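Local coordinates for protein adenylosuccinate lyase (Francisella tularensis subsp. tularensis SCHU S4, PDB 4EEI) that probably catalyses the beta-elimination of fumarate from adenylosuccinate and from its imidazole carboxamide counterpart, two steps of purine nucleotide biosynthesis, at residues Arg285-Ile290 and Arg310-Asp315; Leu104-Ser109 and Asp315-Met320; Cys295-Trp298 and Ser304-Ser307. All coordinates share one frame; numbering follows the deposited sequence.

Helix 304-333 supplies one side of all three contacts, and its partner changes along its length. Contact 3, nearest the start of that helix, sets it against the loop that leads into it, its centre about 25 Å from the centre of the chain yet still buried. Further along the helix, contact 1 packs it on helix 272-293 through aromatic and aliphatic side chains. Contact 2, deepest with its centre about 12 Å from the centre of the chain, joins helix 94-131 through a phenylalanine ring that meets a serine methylene and an isoleucine methyl. Contacts 1 and 2 share Asp315 and meet at a probable His287-Asn316 hydrogen bond. Contacts 1 and 3 touch AMP, whereas contact 2 is apolar packing.

Contact 1: Arg285-Ile290 and Arg310-Asp315. With AMP (adenosine monophosphate), chain O.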
# COMPACT_ATOMS: atom_id res chain seq x y z
N ARG B 285 4.51 -7.37 -3.53
CA ARG B 285 3.31 -6.77 -2.97
C ARG B 285 3.34 -5.25 -3.12
O ARG B 285 2.30 -4.62 -3.32
CB ARG B 285 3.16 -7.19 -1.50
CG ARG B 285 1.98 -6.57 -0.78
CD ARG B 285 1.62 -7.35 0.49
NE ARG B 285 2.73 -7.48 1.43
CZ ARG B 285 3.38 -8.62 1.67
NH1 ARG B 285 3.02 -9.73 1.02
NH2 ARG B 285 4.37 -8.67 2.55
N SER B 286 4.53 -4.67 -3.06
CA SER B 286 4.66 -3.21 -3.16
C SER B 286 4.27 -2.67 -4.54
O SER B 286 3.90 -1.50 -4.68
CB SER B 286 6.10 -2.78 -2.81
OG SER B 286 6.99 -3.06 -3.88
N HIS B 287 4.34 -3.52 -5.55
CA HIS B 287 4.06 -3.08 -6.92
C HIS B 287 2.58 -2.93 -7.22
O HIS B 287 2.21 -2.25 -8.19
CB HIS B 287 4.65 -4.08 -7.93
CG HIS B 287 6.14 -4.18 -7.89
ND1 HIS B 287 6.81 -5.28 -8.34
CD2 HIS B 287 7.09 -3.30 -7.46
CE1 HIS B 287 8.12 -5.10 -8.20
NE2 HIS B 287 8.31 -3.90 -7.67
N VAL B 288 1.74 -3.60 -6.43
CA VAL B 288 0.30 -3.56 -6.67
C VAL B 288 -0.24 -2.13 -6.65
O VAL B 288 -0.98 -1.73 -7.55
CB VAL B 288 -0.48 -4.45 -5.67
CG1 VAL B 288 -1.96 -4.30 -5.89
CG2 VAL B 288 -0.06 -5.92 -5.83
N SER B 289 0.14 -1.35 -5.65
CA SER B 289 -0.34 0.03 -5.57
C SER B 289 0.14 0.88 -6.74
O SER B 289 -0.59 1.73 -7.24
CB SER B 289 0.10 0.67 -4.25
OG SER B 289 1.50 0.77 -4.21
N ILE B 290 1.37 0.65 -7.19
CA ILE B 290 1.89 1.38 -8.35
C ILE B 290 1.00 1.11 -9.57
O ILE B 290 0.59 2.04 -10.27
CB ILE B 290 3.34 0.98 -8.70
CG1 ILE B 290 4.26 1.14 -7.50
CG2 ILE B 290 3.86 1.83 -9.84
CD1 ILE B 290 5.69 0.54 -7.70
N ARG B 310 8.91 1.45 -16.27
CA ARG B 310 10.30 1.11 -16.61
C ARG B 310 11.06 0.53 -15.43
O ARG B 310 11.98 -0.25 -15.61
CB ARG B 310 11.05 2.35 -17.11
CG ARG B 310 10.57 2.93 -18.45
CD ARG B 310 11.47 4.10 -18.83
NE ARG B 310 10.91 4.93 -19.89
CZ ARG B 310 11.15 4.77 -21.19
NH1 ARG B 310 11.95 3.80 -21.61
NH2 ARG B 310 10.58 5.59 -22.07
N PHE B 311 10.68 0.93 -14.22
CA PHE B 311 11.29 0.37 -13.01
C PHE B 311 10.62 -0.93 -12.59
O PHE B 311 11.27 -1.96 -12.45
CB PHE B 311 11.16 1.33 -11.83
CG PHE B 311 12.18 2.44 -11.83
CD1 PHE B 311 13.45 2.24 -11.30
CD2 PHE B 311 11.86 3.70 -12.30
CE1 PHE B 311 14.38 3.27 -11.28
CE2 PHE B 311 12.77 4.74 -12.27
CZ PHE B 311 14.03 4.52 -11.77
N TYR B 312 9.31 -0.88 -12.35
CA TYR B 312 8.67 -1.98 -11.64
C TYR B 312 8.33 -3.21 -12.48
O TYR B 312 8.28 -4.32 -11.95
CB TYR B 312 7.47 -1.50 -10.81
CG TYR B 312 6.13 -1.63 -11.49
CD1 TYR B 312 5.39 -2.80 -11.42
CD2 TYR B 312 5.59 -0.56 -12.19
CE1 TYR B 312 4.16 -2.91 -12.03
CE2 TYR B 312 4.35 -0.66 -12.82
CZ TYR B 312 3.65 -1.84 -12.73
OH TYR B 312 2.42 -1.96 -13.35
N LEU B 313 8.07 -3.04 -13.78
CA LEU B 313 7.71 -4.21 -14.59
C LEU B 313 8.87 -5.20 -14.77
O LEU B 313 8.68 -6.40 -14.54
CB LEU B 313 7.12 -3.81 -15.95
CG LEU B 313 5.67 -3.30 -15.91
CD1 LEU B 313 5.20 -2.94 -17.32
CD2 LEU B 313 4.74 -4.34 -15.28
N PRO B 314 10.07 -4.73 -15.17
CA PRO B 314 11.15 -5.72 -15.23
C PRO B 314 11.48 -6.30 -13.86
O PRO B 314 11.89 -7.47 -13.76
CB PRO B 314 12.34 -4.90 -15.76
CG PRO B 314 11.70 -3.78 -16.55
CD PRO B 314 10.49 -3.43 -15.72
N ASP B 315 11.32 -5.51 -12.80
CA ASP B 315 11.60 -6.03 -11.46
C ASP B 315 10.55 -7.03 -11.04
O ASP B 315 10.86 -8.02 -10.41
CB ASP B 315 11.67 -4.91 -10.42
CG ASP B 315 12.93 -4.09 -10.53
OD1 ASP B 315 13.84 -4.48 -11.29
OD2 ASP B 315 13.01 -3.04 -9.85
P AMP O . 9.92 8.84 -19.60
O1P AMP O . 11.33 8.88 -19.09
O2P AMP O . 8.96 9.74 -18.86
O3P AMP O . 9.39 7.45 -19.85
O5' AMP O . 10.01 9.49 -21.07
C5' AMP O . 8.91 9.42 -21.96
C4' AMP O . 9.39 9.65 -23.39
O4' AMP O . 8.29 9.58 -24.30
C3' AMP O . 10.02 11.03 -23.54
O3' AMP O . 11.26 10.90 -24.24
C2' AMP O . 9.04 11.81 -24.39
O2' AMP O . 9.73 12.68 -25.29
C1' AMP O . 8.28 10.74 -25.14
N9 AMP O . 6.90 11.17 -25.44
C8 AMP O . 6.43 12.43 -25.34
N7 AMP O . 5.12 12.49 -25.69
C5 AMP O . 4.73 11.24 -26.02
C6 AMP O . 3.48 10.60 -26.47
N6 AMP O . 2.35 11.32 -26.65
N1 AMP O . 3.51 9.27 -26.70
C2 AMP O . 4.63 8.54 -26.53
N3 AMP O . 5.80 9.06 -26.12
C4 AMP O . 5.91 10.38 -25.85
O HOH W 1 11.29 -3.23 -7.46
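Tyr312 of helix 304-333 lays one side of its ring against both His287 and Ile290, which lie one turn apart on helix 272-293. Its CB sits over one face of the imidazole, a CH-pi contact 4.1 Å from the His287 ring centroid and 21° off the ring normal. The phenol ring then runs back past the histidine: Tyr312 CD1 comes to 3.8 Å from His287 CB, and the two rings stand obliquely, their planes 49° apart. The other partner on that side is aliphatic. Ile290 CG2, anti to the backbone N, meets Tyr312 CD2 at 3.8 Å, and Ile290 CB lies over a face of the phenol ring. These residues join neighbouring helices of the long alpha-helical bundle that forms the middle of the fumarase/aspartase superfamily fold; the two segments cross at -139°, their axes 10.6 Å apart at closest approach. Ile219 and Ile223 of helix 217-244 pack on Tyr312 as well. At its far edge the imidazole turns polar: a water in the ring plane lies 3.1 Å from His287 NE2 and donates to Asp315 OD2 at 3.0 Å, bridging the helices, while His287 ND1 is probably hydrogen-bonded to Asn316 ND2 and Asp315 OD1 to the N of Met1. Arg310, earlier on helix 304-333, stretches away in an extended chain from CG to NE to meet the AMP phosphate at the edge of its guanidinium. Its NE donates to AMP O3P at 2.9 Å and its NH2 to the same oxygen at 3.1 Å; NH2 also forms a salt bridge with Asp68.

Contact 2: Leu104-Ser109 and Asp315-Met320; sequences LQIRDS and DNFGIM
Ser109 lays its methylene over one face of the Phe317 ring of helix 304-333, shifted toward the CG-CD1 side, and this is the tight part of the contact. CB of Ser109 lies 3.6 Å from the centroid of the Phe317 ring, 18° off the normal, a CH-pi contact, with Phe317 CD1 the nearest ring atom at 3.5 Å. With OG beside the backbone N (chi1 -67°), the serine turns its hydroxyl back along helix 94-131, where it donates to Gln105 O at 2.9 Å. That carbonyl also accepts the helical bond from Ser109 N, and the two donors reach it from opposite faces of its plane. Ile106, one turn earlier, adds a lighter touch: its CG2 meets Phe317 CZ at 3.8 Å, obliquely to the ring, the side chains crossing at about a right angle. The looser, partly exposed side of the helix carries Arg107 and Asp108, whose salt bridge (Arg107 NH1 to Asp108 OD1, 3.1 Å) takes no part in the packing. Ile10 of helix 8-14 also packs on Phe317, and the His226 ring of helix 217-244 meets it with the ring planes nearly perpendicular, so it joins several helices. Because its hydroxyl is engaged within its own helix, with a further weak bond from Trp14, the serine lays carbon closest to the ring, so that, with Ile106, a largely apolar join is made in part by a polar residue.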
# COMPACT_ATOMS: atom_id res chain seq x y z
N LEU B 104 3.85 -7.64 -25.98
CA LEU B 104 4.66 -8.77 -26.42
C LEU B 104 5.72 -9.12 -25.37
O LEU B 104 5.98 -10.30 -25.12
CB LEU B 104 5.32 -8.47 -27.77
CG LEU B 104 4.44 -8.04 -28.95
CD1 LEU B 104 5.26 -7.89 -30.21
CD2 LEU B 104 3.29 -9.01 -29.17
N GLN B 105 6.32 -8.11 -24.75
CA GLN B 105 7.27 -8.36 -23.66
C GLN B 105 6.58 -9.01 -22.47
O GLN B 105 7.12 -9.94 -21.87
CB GLN B 105 7.94 -7.06 -23.21
CG GLN B 105 8.93 -6.50 -24.21
CD GLN B 105 9.42 -5.13 -23.80
OE1 GLN B 105 8.67 -4.16 -23.82
NE2 GLN B 105 10.69 -5.06 -23.38
N ILE B 106 5.40 -8.52 -22.11
CA ILE B 106 4.66 -9.10 -20.99
C ILE B 106 4.27 -10.55 -21.30
O ILE B 106 4.36 -11.43 -20.45
CB ILE B 106 3.42 -8.26 -20.64
CG1 ILE B 106 3.83 -6.88 -20.11
CG2 ILE B 106 2.58 -8.98 -19.59
CD1 ILE B 106 2.64 -5.90 -19.92
N ARG B 107 3.85 -10.80 -22.54
CA ARG B 107 3.47 -12.14 -22.96
C ARG B 107 4.62 -13.12 -22.80
O ARG B 107 4.46 -14.23 -22.27
CB ARG B 107 2.99 -12.09 -24.41
CG ARG B 107 2.76 -13.42 -25.07
CD ARG B 107 3.77 -13.59 -26.18
NE ARG B 107 3.27 -13.19 -27.49
CZ ARG B 107 4.04 -12.74 -28.48
NH1 ARG B 107 5.34 -12.59 -28.32
NH2 ARG B 107 3.48 -12.41 -29.63
N ASP B 108 5.80 -12.72 -23.25
CA ASP B 108 6.94 -13.62 -23.18
C ASP B 108 7.41 -13.82 -21.75
O ASP B 108 7.92 -14.88 -21.39
CB ASP B 108 8.05 -13.14 -24.11
CG ASP B 108 7.64 -13.19 -25.57
OD1 ASP B 108 6.76 -14.02 -25.91
OD2 ASP B 108 8.19 -12.41 -26.38
N SER B 109 7.23 -12.79 -20.93
CA SER B 109 7.57 -12.88 -19.52
C SER B 109 6.60 -13.82 -18.80
O SER B 109 7.01 -14.63 -17.97
CB SER B 109 7.51 -11.48 -18.90
OG SER B 109 8.53 -10.65 -19.43
N ASP B 315 11.32 -5.51 -12.80
CA ASP B 315 11.60 -6.03 -11.46
C ASP B 315 10.55 -7.03 -11.04
O ASP B 315 10.86 -8.02 -10.41
CB ASP B 315 11.67 -4.91 -10.42
CG ASP B 315 12.93 -4.09 -10.53
OD1 ASP B 315 13.84 -4.48 -11.29
OD2 ASP B 315 13.01 -3.04 -9.85
N ASN B 316 9.29 -6.74 -11.35
CA ASN B 316 8.21 -7.64 -10.98
C ASN B 316 8.39 -9.01 -11.62
O ASN B 316 8.38 -10.04 -10.94
CB ASN B 316 6.86 -7.03 -11.36
CG ASN B 316 5.70 -7.84 -10.86
OD1 ASN B 316 5.26 -8.80 -11.51
ND2 ASN B 316 5.18 -7.47 -9.69
N PHE B 317 8.59 -9.04 -12.94
CA PHE B 317 8.81 -10.32 -13.60
C PHE B 317 10.12 -10.98 -13.17
O PHE B 317 10.19 -12.20 -12.97
CB PHE B 317 8.74 -10.16 -15.12
CG PHE B 317 7.34 -9.92 -15.62
CD1 PHE B 317 6.42 -10.96 -15.63
CD2 PHE B 317 6.95 -8.67 -16.06
CE1 PHE B 317 5.12 -10.74 -16.09
CE2 PHE B 317 5.66 -8.44 -16.51
CZ PHE B 317 4.74 -9.49 -16.52
N GLY B 318 11.17 -10.18 -13.01
CA GLY B 318 12.46 -10.73 -12.60
C GLY B 318 12.39 -11.36 -11.21
O GLY B 318 12.89 -12.46 -10.98
N ILE B 319 11.77 -10.66 -10.28
CA ILE B 319 11.64 -11.18 -8.93
C ILE B 319 10.71 -12.39 -8.90
O ILE B 319 10.97 -13.36 -8.20
CB ILE B 319 11.11 -10.10 -7.97
CG1 ILE B 319 12.17 -9.02 -7.75
CG2 ILE B 319 10.70 -10.72 -6.64
CD1 ILE B 319 11.61 -7.76 -7.06
N MET B 320 9.62 -12.34 -9.66
CA MET B 320 8.65 -13.44 -9.64
C MET B 320 9.30 -14.73 -10.13
O MET B 320 9.16 -15.78 -9.51
CB MET B 320 7.42 -13.10 -10.50
CG MET B 320 6.40 -14.25 -10.58
SD MET B 320 5.67 -14.61 -8.97
CE MET B 320 4.56 -13.22 -8.78

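Contact 3: Cys295-Trp298 and Ser304-Ser307. With AMP (adenosine monophosphate), chain O; EDO (1,2-ethanediol), chain Q.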
# COMPACT_ATOMS: atom_id res chain seq x y z
N CYS B 295 -3.33 3.42 -13.39
CA CYS B 295 -4.58 3.36 -14.16
C CYS B 295 -5.19 4.74 -14.37
O CYS B 295 -5.85 4.99 -15.38
CB CYS B 295 -5.62 2.50 -13.44
SG CYS B 295 -5.25 0.75 -13.43
N VAL B 296 -5.00 5.63 -13.39
CA VAL B 296 -5.72 6.91 -13.40
C VAL B 296 -5.02 7.94 -14.28
O VAL B 296 -4.45 8.92 -13.79
CB VAL B 296 -5.91 7.44 -11.96
CG1 VAL B 296 -6.91 8.59 -11.93
CG2 VAL B 296 -6.39 6.30 -11.07
N LEU B 297 -5.08 7.70 -15.60
CA LEU B 297 -4.49 8.61 -16.58
C LEU B 297 -5.46 9.72 -17.00
O LEU B 297 -6.68 9.50 -17.08
CB LEU B 297 -4.05 7.83 -17.81
CG LEU B 297 -3.07 6.68 -17.52
CD1 LEU B 297 -2.70 5.98 -18.82
CD2 LEU B 297 -1.82 7.18 -16.78
N TRP B 298 -4.92 10.90 -17.28
CA TRP B 298 -5.74 12.03 -17.67
C TRP B 298 -6.20 11.94 -19.09
O TRP B 298 -5.38 11.76 -20.02
CB TRP B 298 -4.97 13.33 -17.46
CG TRP B 298 -4.76 13.69 -16.01
CD1 TRP B 298 -5.01 12.90 -14.90
CD2 TRP B 298 -4.26 14.96 -15.48
NE1 TRP B 298 -4.70 13.57 -13.75
CE2 TRP B 298 -4.24 14.81 -14.02
CE3 TRP B 298 -3.83 16.15 -16.04
CZ2 TRP B 298 -3.82 15.83 -13.19
CZ3 TRP B 298 -3.40 17.17 -15.18
CH2 TRP B 298 -3.40 17.01 -13.79
N SER B 304 2.74 9.65 -17.15
CA SER B 304 3.27 9.38 -15.80
C SER B 304 3.53 7.89 -15.55
O SER B 304 4.45 7.52 -14.82
CB SER B 304 2.31 9.91 -14.74
OG SER B 304 1.06 9.25 -14.80
N HIS B 305 2.72 7.03 -16.17
CA HIS B 305 2.86 5.58 -15.96
C HIS B 305 4.16 5.04 -16.53
O HIS B 305 4.62 3.95 -16.14
CB HIS B 305 1.70 4.86 -16.64
CG HIS B 305 1.68 5.07 -18.12
ND1 HIS B 305 2.32 4.22 -19.00
CD2 HIS B 305 1.12 6.05 -18.88
CE1 HIS B 305 2.15 4.66 -20.24
NE2 HIS B 305 1.42 5.76 -20.19
N SER B 306 4.73 5.76 -17.48
CA SER B 306 5.88 5.24 -18.24
C SER B 306 7.12 5.05 -17.38
O SER B 306 7.68 3.95 -17.31
CB SER B 306 6.18 6.15 -19.44
OG SER B 306 7.35 5.72 -20.10
N SER B 307 7.58 6.11 -16.72
CA SER B 307 8.78 5.99 -15.86
C SER B 307 8.57 4.92 -14.80
O SER B 307 9.46 4.11 -14.54
CB SER B 307 9.08 7.32 -15.18
OG SER B 307 7.95 7.79 -14.48
P AMP O . 9.92 8.84 -19.60
O1P AMP O . 11.33 8.88 -19.09
O2P AMP O . 8.96 9.74 -18.86
O3P AMP O . 9.39 7.45 -19.85
O5' AMP O . 10.01 9.49 -21.07
C5' AMP O . 8.91 9.42 -21.96
C4' AMP O . 9.39 9.65 -23.39
O4' AMP O . 8.29 9.58 -24.30
C3' AMP O . 10.02 11.03 -23.54
O3' AMP O . 11.26 10.90 -24.24
C2' AMP O . 9.04 11.81 -24.39
O2' AMP O . 9.73 12.68 -25.29
C1' AMP O . 8.28 10.74 -25.14
N9 AMP O . 6.90 11.17 -25.44
C8 AMP O . 6.43 12.43 -25.34
N7 AMP O . 5.12 12.49 -25.69
C5 AMP O . 4.73 11.24 -26.02
C6 AMP O . 3.48 10.60 -26.47
N6 AMP O . 2.35 11.32 -26.65
N1 AMP O . 3.51 9.27 -26.70
C2 AMP O . 4.63 8.54 -26.53
N3 AMP O . 5.80 9.06 -26.12
C4 AMP O . 5.91 10.38 -25.85
C1 EDO Q . 6.16 1.63 -21.46
O1 EDO Q . 5.18 2.08 -20.52
C2 EDO Q . 7.43 1.28 -20.71
O2 EDO Q . 7.66 2.30 -19.73
O HOH W 2 -1.98 10.30 -14.01
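The nucleotide site of adenylosuccinate lyase borders this contact, in which the loop after helix 272-293 folds against the first turn of helix 304-333. Leu297 makes the join. Both its methyls approach the CD2 corner of the His305 imidazole obliquely, from the same side of the ring plane, Leu297 CD1 and CD2 each 3.8 Å from His305 CD2, with the side chains crossing at about a right angle. The ring comes to the leucine because its CG stands between the backbone N and the carbonyl carbon (chi1 62°). Its two nitrogens are held from outside the segments, ND1 by Glu309 and NE2 by Arg301, itself an AMP-binding residue, so the imidazole has its rotation fixed. Beside the leucine, an inverse gamma turn centred on Val296 closes with Leu297 N donating to Cys295 O. A water donates to Val296 O at 2.8 Å and weakly to Ser304 OG at 3.3 Å, linking loop and helix; the serine hydroxyl is also bonded to Asp302 and to Arg282 of the second subunit. One residue beyond the histidine, Ser306 OG, anti to its backbone N, donates to AMP O3P at 2.7 Å, an oxygen it shares with the arginine of contact 1. Asn276 and Tyr5 of the second subunit bond to the nucleotide too, and such a composite pocket, built from more than one chain, is typical of active sites in the fumarase/aspartase superfamily.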